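Local coordinates for lipoate-protein ligase, putative (Streptococcus pneumoniae, PDB 1VQZ) that is a putative lipoate-protein ligase, pairing a domain of the lipoyl ligase A/B family with a smaller bacterial C-terminal domain, at residues N18-N21 with F25-A28; L29-F34 with T243-W248; T225-V228 with E232-A235. One frame throughout, in Å; residues are numbered along the deposited sequence. Where two conformers were deposited one is given.

Interaction 1: N18-N21 with F25-A28; sequences NHSN and FNIA
Asn26 reaches from the first turns of helix 23-36 to the loop 18-21, and its amide meets that loop with both ends. CB leaves the helix across the line to the loop, and CG lies anti to the carbonyl carbon (chi1 -73°), which carries the amide over to Asn18 and Ser20. Asn26 CG comes 3.6 Å from Ser20 O. Asn26 OD1 accepts from Asn18 ND2 at 2.9 Å, the donor standing above the carbonyl plane, with the two amide planes 79° apart; Asn26 OD1 also touches Ser20 CB. Asn26 ND2 donates to Ser20 O at 3.1 Å, the oxygen lying near the amide plane of Asn26. The same nitrogen binds Asn49 OD1 as well. Asparagine suits this buried place because one short side chain offers both donor and acceptor. Asn18 OD1 closes an Asx turn by accepting from Ser20 N at 3.1 Å and lies at the edge of the Phe25 ring, while a water joins Asn18 ND2 to Asn26 O. Ser20 OG is hydrogen-bonded to Asp22 N. The contact thus ties the loop after strand 13-17 to the helix it leads into, with Trp47 of strand 42-47 against Asn26 and helix 231-245 against Phe25.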
loop_
_atom_site.group_PDB
_atom_site.type_symbol
_atom_site.label_atom_id
_atom_site.label_comp_id
_atom_site.label_asym_id
_atom_site.label_seq_id
_atom_site.Cartn_x
_atom_site.Cartn_y
_atom_site.Cartn_z
ATOM N N ASN A 18 11.648 11.873 10.267
ATOM C CA ASN A 18 11.510 12.594 9.028
ATOM C C ASN A 18 10.286 13.495 9.084
ATOM O O ASN A 18 9.179 13.005 9.093
ATOM C CB ASN A 18 11.345 11.612 7.889
ATOM C CG ASN A 18 10.933 12.291 6.598
ATOM O OD1 ASN A 18 11.250 13.476 6.382
ATOM N ND2 ASN A 18 10.268 11.538 5.714
ATOM N N HIS A 19 10.492 14.801 9.097
ATOM C CA HIS A 19 9.387 15.737 9.270
ATOM C C HIS A 19 8.962 16.411 7.948
ATOM O O HIS A 19 8.110 17.267 7.941
ATOM C CB HIS A 19 9.745 16.799 10.302
ATOM C CG HIS A 19 9.763 16.293 11.714
ATOM N ND1 HIS A 19 10.582 16.825 12.676
ATOM C CD2 HIS A 19 9.083 15.289 12.311
ATOM C CE1 HIS A 19 10.383 16.195 13.821
ATOM N NE2 HIS A 19 9.477 15.257 13.625
ATOM N N SER A 20 9.555 16.026 6.843
ATOM C CA SER A 20 9.125 16.565 5.557
ATOM C C SER A 20 7.677 16.154 5.345
ATOM O O SER A 20 7.240 15.057 5.823
ATOM C CB SER A 20 9.979 16.018 4.424
ATOM O OG SER A 20 9.493 16.376 3.135
ATOM N N ASN A 21 6.962 17.000 4.583
ATOM C CA ASN A 21 5.638 16.634 4.061
ATOM C C ASN A 21 5.609 16.397 2.545
ATOM O O ASN A 21 4.515 16.236 1.951
ATOM C CB ASN A 21 4.593 17.694 4.458
ATOM C CG ASN A 21 4.472 17.871 5.976
ATOM O OD1 ASN A 21 4.435 16.908 6.752
ATOM N ND2 ASN A 21 4.414 19.099 6.391
ATOM N N PHE A 25 9.303 12.528 -1.781
ATOM C CA PHE A 25 10.492 12.394 -0.971
ATOM C C PHE A 25 10.269 11.358 0.154
ATOM O O PHE A 25 11.107 10.470 0.396
ATOM C CB PHE A 25 10.921 13.753 -0.377
ATOM C CG PHE A 25 12.046 13.625 0.611
ATOM C CD1 PHE A 25 13.347 13.447 0.168
ATOM C CD2 PHE A 25 11.790 13.589 1.972
ATOM C CE1 PHE A 25 14.375 13.277 1.080
ATOM C CE2 PHE A 25 12.803 13.398 2.887
ATOM C CZ PHE A 25 14.098 13.227 2.434
ATOM N N ASN A 26 9.136 11.482 0.825
ATOM C CA ASN A 26 8.799 10.639 1.964
ATOM C C ASN A 26 8.698 9.170 1.590
ATOM O O ASN A 26 9.117 8.263 2.364
ATOM C CB ASN A 26 7.479 11.080 2.594
ATOM C CG ASN A 26 7.577 12.400 3.403
ATOM O OD1 ASN A 26 8.667 12.934 3.691
ATOM N ND2 ASN A 26 6.381 12.956 3.749
ATOM N N ILE A 27 8.082 8.918 0.436
ATOM C CA ILE A 27 7.887 7.569 -0.017
ATOM C C ILE A 27 9.246 7.003 -0.441
ATOM O O ILE A 27 9.553 5.820 -0.159
ATOM C CB ILE A 27 6.749 7.499 -1.041
ATOM C CG1 ILE A 27 5.414 7.781 -0.333
ATOM C CG2 ILE A 27 6.627 6.125 -1.709
ATOM C CD1 ILE A 27 4.275 7.888 -1.297
ATOM N N ALA A 28 10.068 7.844 -1.093
ATOM C CA ALA A 28 11.451 7.440 -1.458
ATOM C C ALA A 28 12.266 7.043 -0.194
ATOM O O ALA A 28 13.030 6.050 -0.174
ATOM C CB ALA A 28 12.130 8.559 -2.228
HETATM O O HOH W 1 9.076 8.879 5.105
#

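Interaction 2: L29-F34 with T243-W248; sequences LEEYAF and TKFGTW. With EDO (1,2-ethanediol), chain G; EDO (1,2-ethanediol), chain N; EDO (1,2-ethanediol), chain H; EDO (1,2-ethanediol), chain L.
The Phe245 ring receives the aliphatic part of Lys244 on one face, where CG stands 3.9 Å above the ring centre, and the carboxylate of Glu31 at its edge. There Glu31 OE1 lies near the ring plane, 3.3 Å from Phe245 CE2, so that the oxygen faces the slightly positive rim of the ring rather than its electron-rich face. Trp250 meets the same phenylalanine with its ring plane at about 80° and also makes a cation-pi contact with Lys244.

Glu31 stretches out from helix 23-36 with CG anti to the backbone N (chi1 -170°) and an extended chain, which brings its carboxylate to the last turn of helix 231-245. Lys244, extended too, crosses it at about a right angle. Its NZ forms a salt bridge with Glu31 OE2 at 2.8 Å, on the syn lone pair of that oxygen. Lys35 makes a second salt bridge to OE2, and two positive charges beside it would probably favour the ionised carboxylate. Long, flexible chains suit Glu31 and Lys244, since even the nearest CA atoms across the contact, those of Glu31 and Phe245, are 10.1 Å apart. Ethanediol molecules, probably from the crystallisation liquor, add to the polar surroundings: O2 of one (chain N) donates to Glu31 OE1 at 2.7 Å, and another accepts from Lys244 NZ through both hydroxyls. Thr247 N and OG1 both donate to Lys244 O, fastening the turn.

The contact joins helix 23-36 to the C-terminal end of helix 231-245. Phe245 is inserted against Ala24, Ile27 and Ala28 of the former, and Ile81 from a loop touches both Glu31 and Phe245.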
loop_
_atom_site.group_PDB
_atom_site.type_symbol
_atom_site.label_atom_id
_atom_site.label_comp_id
_atom_site.label_asym_id
_atom_site.label_seq_id
_atom_site.Cartn_x
_atom_site.Cartn_y
_atom_site.Cartn_z
ATOM N N LEU A 29 12.084 7.823 0.874
ATOM C CA LEU A 29 12.806 7.605 2.104
ATOM C C LEU A 29 12.377 6.281 2.720
ATOM O O LEU A 29 13.224 5.525 3.207
ATOM C CB LEU A 29 12.625 8.791 3.063
ATOM C CG LEU A 29 13.430 8.778 4.373
ATOM C CD1 LEU A 29 13.731 10.123 4.826
ATOM C CD2 LEU A 29 12.724 7.993 5.513
ATOM N N GLU A 30 11.073 5.983 2.662
ATOM C CA GLU A 30 10.557 4.719 3.204
ATOM C C GLU A 30 11.109 3.542 2.413
ATOM O O GLU A 30 11.540 2.526 3.006
ATOM C CB GLU A 30 9.014 4.702 3.202
ATOM C CG GLU A 30 8.386 3.438 3.804
ATOM C CD GLU A 30 6.908 3.370 3.554
ATOM O OE1 GLU A 30 6.520 3.531 2.384
ATOM O OE2 GLU A 30 6.137 3.167 4.528
ATOM N N GLU A 31 11.107 3.654 1.084
ATOM C CA GLU A 31 11.662 2.582 0.265
ATOM C C GLU A 31 13.156 2.354 0.528
ATOM O O GLU A 31 13.676 1.190 0.513
ATOM C CB GLU A 31 11.462 2.874 -1.229
ATOM C CG GLU A 31 11.808 1.673 -2.098
ATOM C CD GLU A 31 11.696 1.945 -3.595
ATOM O OE1 GLU A 31 12.249 2.946 -4.110
ATOM O OE2 GLU A 31 11.082 1.120 -4.253
ATOM N N TYR A 32 13.868 3.458 0.731
ATOM C CA TYR A 32 15.289 3.394 1.050
ATOM C C TYR A 32 15.552 2.621 2.359
ATOM O O TYR A 32 16.425 1.770 2.426
ATOM C CB TYR A 32 15.883 4.789 1.125
ATOM C CG TYR A 32 17.386 4.758 1.108
ATOM C CD1 TYR A 32 18.085 4.611 -0.092
ATOM C CD2 TYR A 32 18.113 4.876 2.280
ATOM C CE1 TYR A 32 19.491 4.545 -0.135
ATOM C CE2 TYR A 32 19.538 4.829 2.263
ATOM C CZ TYR A 32 20.217 4.660 1.040
ATOM O OH TYR A 32 21.585 4.624 1.023
ATOM N N ALA A 33 14.766 2.899 3.399
ATOM C CA ALA A 33 14.864 2.149 4.613
ATOM C C ALA A 33 14.542 0.659 4.368
ATOM O O ALA A 33 15.300 -0.222 4.795
ATOM C CB ALA A 33 13.964 2.783 5.697
ATOM N N PHE A 34 13.438 0.373 3.662
ATOM C CA PHE A 34 13.015 -1.003 3.390
ATOM C C PHE A 34 14.077 -1.770 2.610
ATOM O O PHE A 34 14.513 -2.877 3.008
ATOM C CB PHE A 34 11.740 -0.936 2.575
ATOM C CG PHE A 34 11.100 -2.269 2.261
ATOM C CD1 PHE A 34 11.209 -3.372 3.133
ATOM C CD2 PHE A 34 10.262 -2.378 1.131
ATOM C CE1 PHE A 34 10.536 -4.586 2.860
ATOM C CE2 PHE A 34 9.601 -3.574 0.854
ATOM C CZ PHE A 34 9.748 -4.682 1.723
ATOM N N THR A 243 13.938 9.772 -9.934
ATOM C CA THR A 243 13.814 8.747 -10.924
ATOM C C THR A 243 12.632 7.809 -10.738
ATOM O O THR A 243 12.310 7.063 -11.652
ATOM C CB THR A 243 15.083 7.887 -11.014
ATOM O OG1 THR A 243 15.218 7.116 -9.824
ATOM C CG2 THR A 243 16.322 8.769 -11.265
ATOM N N LYS A 244 11.955 7.871 -9.595
ATOM C CA LYS A 244 10.787 7.025 -9.355
ATOM C C LYS A 244 9.523 7.791 -8.916
ATOM O O LYS A 244 8.692 8.193 -9.761
ATOM C CB LYS A 244 11.183 5.872 -8.398
ATOM C CG LYS A 244 10.132 4.755 -8.239
ATOM C CD LYS A 244 10.727 3.520 -7.577
ATOM C CE LYS A 244 9.700 2.453 -7.379
ATOM N NZ LYS A 244 10.227 1.171 -6.871
ATOM N N PHE A 245 9.409 8.070 -7.620
ATOM C CA PHE A 245 8.185 8.595 -7.035
ATOM C C PHE A 245 7.778 9.997 -7.518
ATOM O O PHE A 245 6.625 10.383 -7.398
ATOM C CB PHE A 245 8.297 8.483 -5.488
ATOM C CG PHE A 245 8.503 7.046 -5.011
ATOM C CD1 PHE A 245 7.465 6.139 -5.075
ATOM C CD2 PHE A 245 9.751 6.589 -4.603
ATOM C CE1 PHE A 245 7.668 4.833 -4.716
ATOM C CE2 PHE A 245 9.944 5.303 -4.242
ATOM C CZ PHE A 245 8.898 4.410 -4.284
ATOM N N GLY A 246 8.743 10.750 -8.054
ATOM C CA GLY A 246 8.501 12.033 -8.733
ATOM C C GLY A 246 8.256 11.993 -10.227
ATOM O O GLY A 246 8.168 13.046 -10.853
ATOM N N THR A 247 8.166 10.802 -10.821
ATOM C CA THR A 247 8.034 10.683 -12.268
ATOM C C THR A 247 6.648 10.200 -12.727
ATOM O O THR A 247 6.051 9.358 -12.088
ATOM C CB THR A 247 9.087 9.734 -12.909
ATOM O OG1 THR A 247 8.905 8.383 -12.436
ATOM C CG2 THR A 247 10.485 10.214 -12.600
ATOM N N TRP A 248 6.216 10.708 -13.886
ATOM C CA TRP A 248 5.058 10.168 -14.589
ATOM C C TRP A 248 5.206 8.646 -14.938
ATOM O O TRP A 248 4.228 7.890 -14.853
ATOM C CB TRP A 248 4.772 11.006 -15.839
ATOM C CG TRP A 248 3.451 10.678 -16.470
ATOM C CD1 TRP A 248 2.203 11.249 -16.209
ATOM C CD2 TRP A 248 3.235 9.687 -17.453
ATOM N NE1 TRP A 248 1.239 10.656 -16.989
ATOM C CE2 TRP A 248 1.840 9.684 -17.755
ATOM C CE3 TRP A 248 4.077 8.796 -18.116
ATOM C CZ2 TRP A 248 1.294 8.831 -18.683
ATOM C CZ3 TRP A 248 3.515 7.938 -19.040
ATOM C CH2 TRP A 248 2.145 7.954 -19.315
HETATM C C1 EDO G . 9.591 10.579 -16.364
HETATM O O1 EDO G . 8.273 10.032 -16.425
HETATM C C2 EDO G . 9.484 11.906 -15.680
HETATM O O2 EDO G . 8.092 12.031 -15.383
HETATM C C1 EDO N . 15.971 1.377 -5.248
HETATM O O1 EDO N . 15.411 0.637 -4.168
HETATM C C2 EDO N . 15.061 2.571 -5.478
HETATM O O2 EDO N . 13.858 2.185 -6.134
HETATM C C1 EDO H . 13.476 0.118 -8.703
HETATM O O1 EDO H . 12.666 0.329 -7.540
HETATM C C2 EDO H . 12.649 0.374 -9.953
HETATM O O2 EDO H . 11.283 0.672 -9.631
HETATM C C1 EDO L . 2.257 5.277 1.190
HETATM O O1 EDO L . 1.109 5.171 2.000
HETATM C C2 EDO L . 3.214 4.243 1.732
HETATM O O2 EDO L . 4.515 4.470 1.237
#

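Interaction 3: T225-V228 with E232-A235; sequences TEYV and EELA
A short connection from an edge strand to a helix is bridged here by a tyrosine and a glutamate: 225-228 begins in strand 225-226, an outermost strand of the large mixed sheet, and 232-235 lies in the first turns of helix 231-245. The Tyr227 hydroxyl donates to Glu233 OE2. The separation of OH and OE2, 2.4 Å, is very short for such a bond, and its exact length is best not pressed.

The two side chains come from opposite directions. Tyr227 has CG anti to the backbone N (chi1 -166°), and this swings the ring out from the backbone until its hydroxyl edge meets the carboxylate. Glu233 CD lies in the ring plane at that edge, while the plane of the carboxylate is turned 54° from the ring. OE2 lies near the ring plane at the edge, while Glu233 OE1, 3.5 Å from Tyr227 CE2, stands off that plane. Tyrosine fits because its rigid ring spans the gap and puts a donor at the far end; glutamate fits because its two oxygens can serve separate partners.

The second oxygen, OE1, accepts from Ser230 N and from a water at 2.7 Å. That water also donates to Val228 O, 2.8 Å away, linking the loop backbone to the helix side chain. The carboxylate thereby holds the connection at a ring hydroxyl, a backbone amide and a water.

This is a surface contact. Strand 13-17 lies beside 225-226, with the backbone of Tyr15 hydrogen-bonded to those of Thr225 and Tyr227, while Leu37 touches both Tyr227 and Glu233, and Tyr32 of helix 23-36 packs against Glu233.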
loop_
_atom_site.group_PDB
_atom_site.type_symbol
_atom_site.label_atom_id
_atom_site.label_comp_id
_atom_site.label_asym_id
_atom_site.label_seq_id
_atom_site.Cartn_x
_atom_site.Cartn_y
_atom_site.Cartn_z
ATOM N N THR A 225 17.607 2.975 18.822
ATOM C CA THR A 225 18.242 4.283 18.752
ATOM C C THR A 225 17.910 4.917 17.405
ATOM O O THR A 225 17.409 4.235 16.477
ATOM C CB THR A 225 19.769 4.152 18.936
ATOM O OG1 THR A 225 20.310 3.452 17.831
ATOM C CG2 THR A 225 20.136 3.383 20.219
ATOM N N GLU A 226 18.166 6.211 17.284
ATOM C CA GLU A 226 17.905 6.900 16.019
ATOM C C GLU A 226 18.945 6.560 14.927
ATOM O O GLU A 226 20.165 6.587 15.197
ATOM C CB GLU A 226 17.899 8.391 16.209
ATOM C CG GLU A 226 17.174 9.135 15.081
ATOM C CD GLU A 226 17.274 10.647 15.235
ATOM O OE1 GLU A 226 17.721 11.122 16.294
ATOM O OE2 GLU A 226 16.910 11.369 14.289
ATOM N N TYR A 227 18.458 6.195 13.730
ATOM C CA TYR A 227 19.286 6.214 12.505
ATOM C C TYR A 227 19.183 7.606 11.873
ATOM O O TYR A 227 18.101 8.047 11.508
ATOM C CB TYR A 227 18.833 5.162 11.473
ATOM C CG TYR A 227 19.866 4.920 10.368
ATOM C CD1 TYR A 227 20.876 3.980 10.548
ATOM C CD2 TYR A 227 19.863 5.660 9.180
ATOM C CE1 TYR A 227 21.843 3.733 9.559
ATOM C CE2 TYR A 227 20.865 5.425 8.163
ATOM C CZ TYR A 227 21.830 4.445 8.373
ATOM O OH TYR A 227 22.825 4.155 7.462
ATOM N N VAL A 228 20.318 8.277 11.738
ATOM C CA VAL A 228 20.379 9.603 11.136
ATOM C C VAL A 228 21.056 9.479 9.786
ATOM O O VAL A 228 22.192 9.017 9.703
ATOM C CB VAL A 228 21.153 10.601 12.044
ATOM C CG1 VAL A 228 21.312 11.986 11.376
ATOM C CG2 VAL A 228 20.388 10.785 13.327
ATOM N N GLU A 232 25.138 11.786 2.061
ATOM C CA GLU A 232 25.236 10.872 0.939
ATOM C C GLU A 232 23.962 10.053 0.807
ATOM O O GLU A 232 23.428 9.948 -0.285
ATOM C CB GLU A 232 26.428 9.921 1.066
ATOM C CG GLU A 232 27.813 10.566 0.927
ATOM C CD GLU A 232 28.944 9.539 0.907
ATOM O OE1 GLU A 232 28.649 8.326 0.818
ATOM O OE2 GLU A 232 30.132 9.943 0.970
ATOM N N GLU A 233 23.464 9.495 1.912
ATOM C CA GLU A 233 22.173 8.763 1.898
ATOM C C GLU A 233 20.989 9.635 1.459
ATOM O O GLU A 233 20.116 9.185 0.694
ATOM C CB GLU A 233 21.881 8.134 3.268
ATOM C CG GLU A 233 22.871 7.005 3.640
ATOM C CD GLU A 233 22.746 6.535 5.105
ATOM O OE1 GLU A 233 22.731 7.403 6.003
ATOM O OE2 GLU A 233 22.688 5.299 5.348
ATOM N N LEU A 234 20.965 10.866 1.947
ATOM C CA LEU A 234 19.972 11.835 1.543
ATOM C C LEU A 234 20.017 12.096 0.023
ATOM O O LEU A 234 18.982 12.187 -0.622
ATOM C CB LEU A 234 20.142 13.144 2.327
ATOM C CG LEU A 234 19.540 13.123 3.746
ATOM C CD1 LEU A 234 19.995 14.330 4.644
ATOM C CD2 LEU A 234 18.031 13.030 3.703
ATOM N N ALA A 235 21.216 12.179 -0.538
ATOM C CA ALA A 235 21.373 12.284 -2.002
ATOM C C ALA A 235 20.761 11.088 -2.744
ATOM O O ALA A 235 20.047 11.271 -3.741
ATOM C CB ALA A 235 22.875 12.462 -2.392
HETATM O O HOH W 2 24.042 7.384 8.343
#

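Helix 23-36 is common ground for the first two contacts: interaction 1 fixes its beginning to the preceding loop, and interaction 2 sets its next turns against the end of helix 231-245. Interaction 3 deals with the opposite end of that second helix, at the surface, its centre about 24 Å from the centre of the chain. Interaction 2 is the buried one and relies on a salt bridge beside an aromatic ring; partly buried interaction 1 uses neutral amides, and interaction 3 a tyrosine, a carboxylate and water. All three touch one another through packing, interactions 1 and 3 where Phe25 meets Leu234, so the two helices connect the whole set.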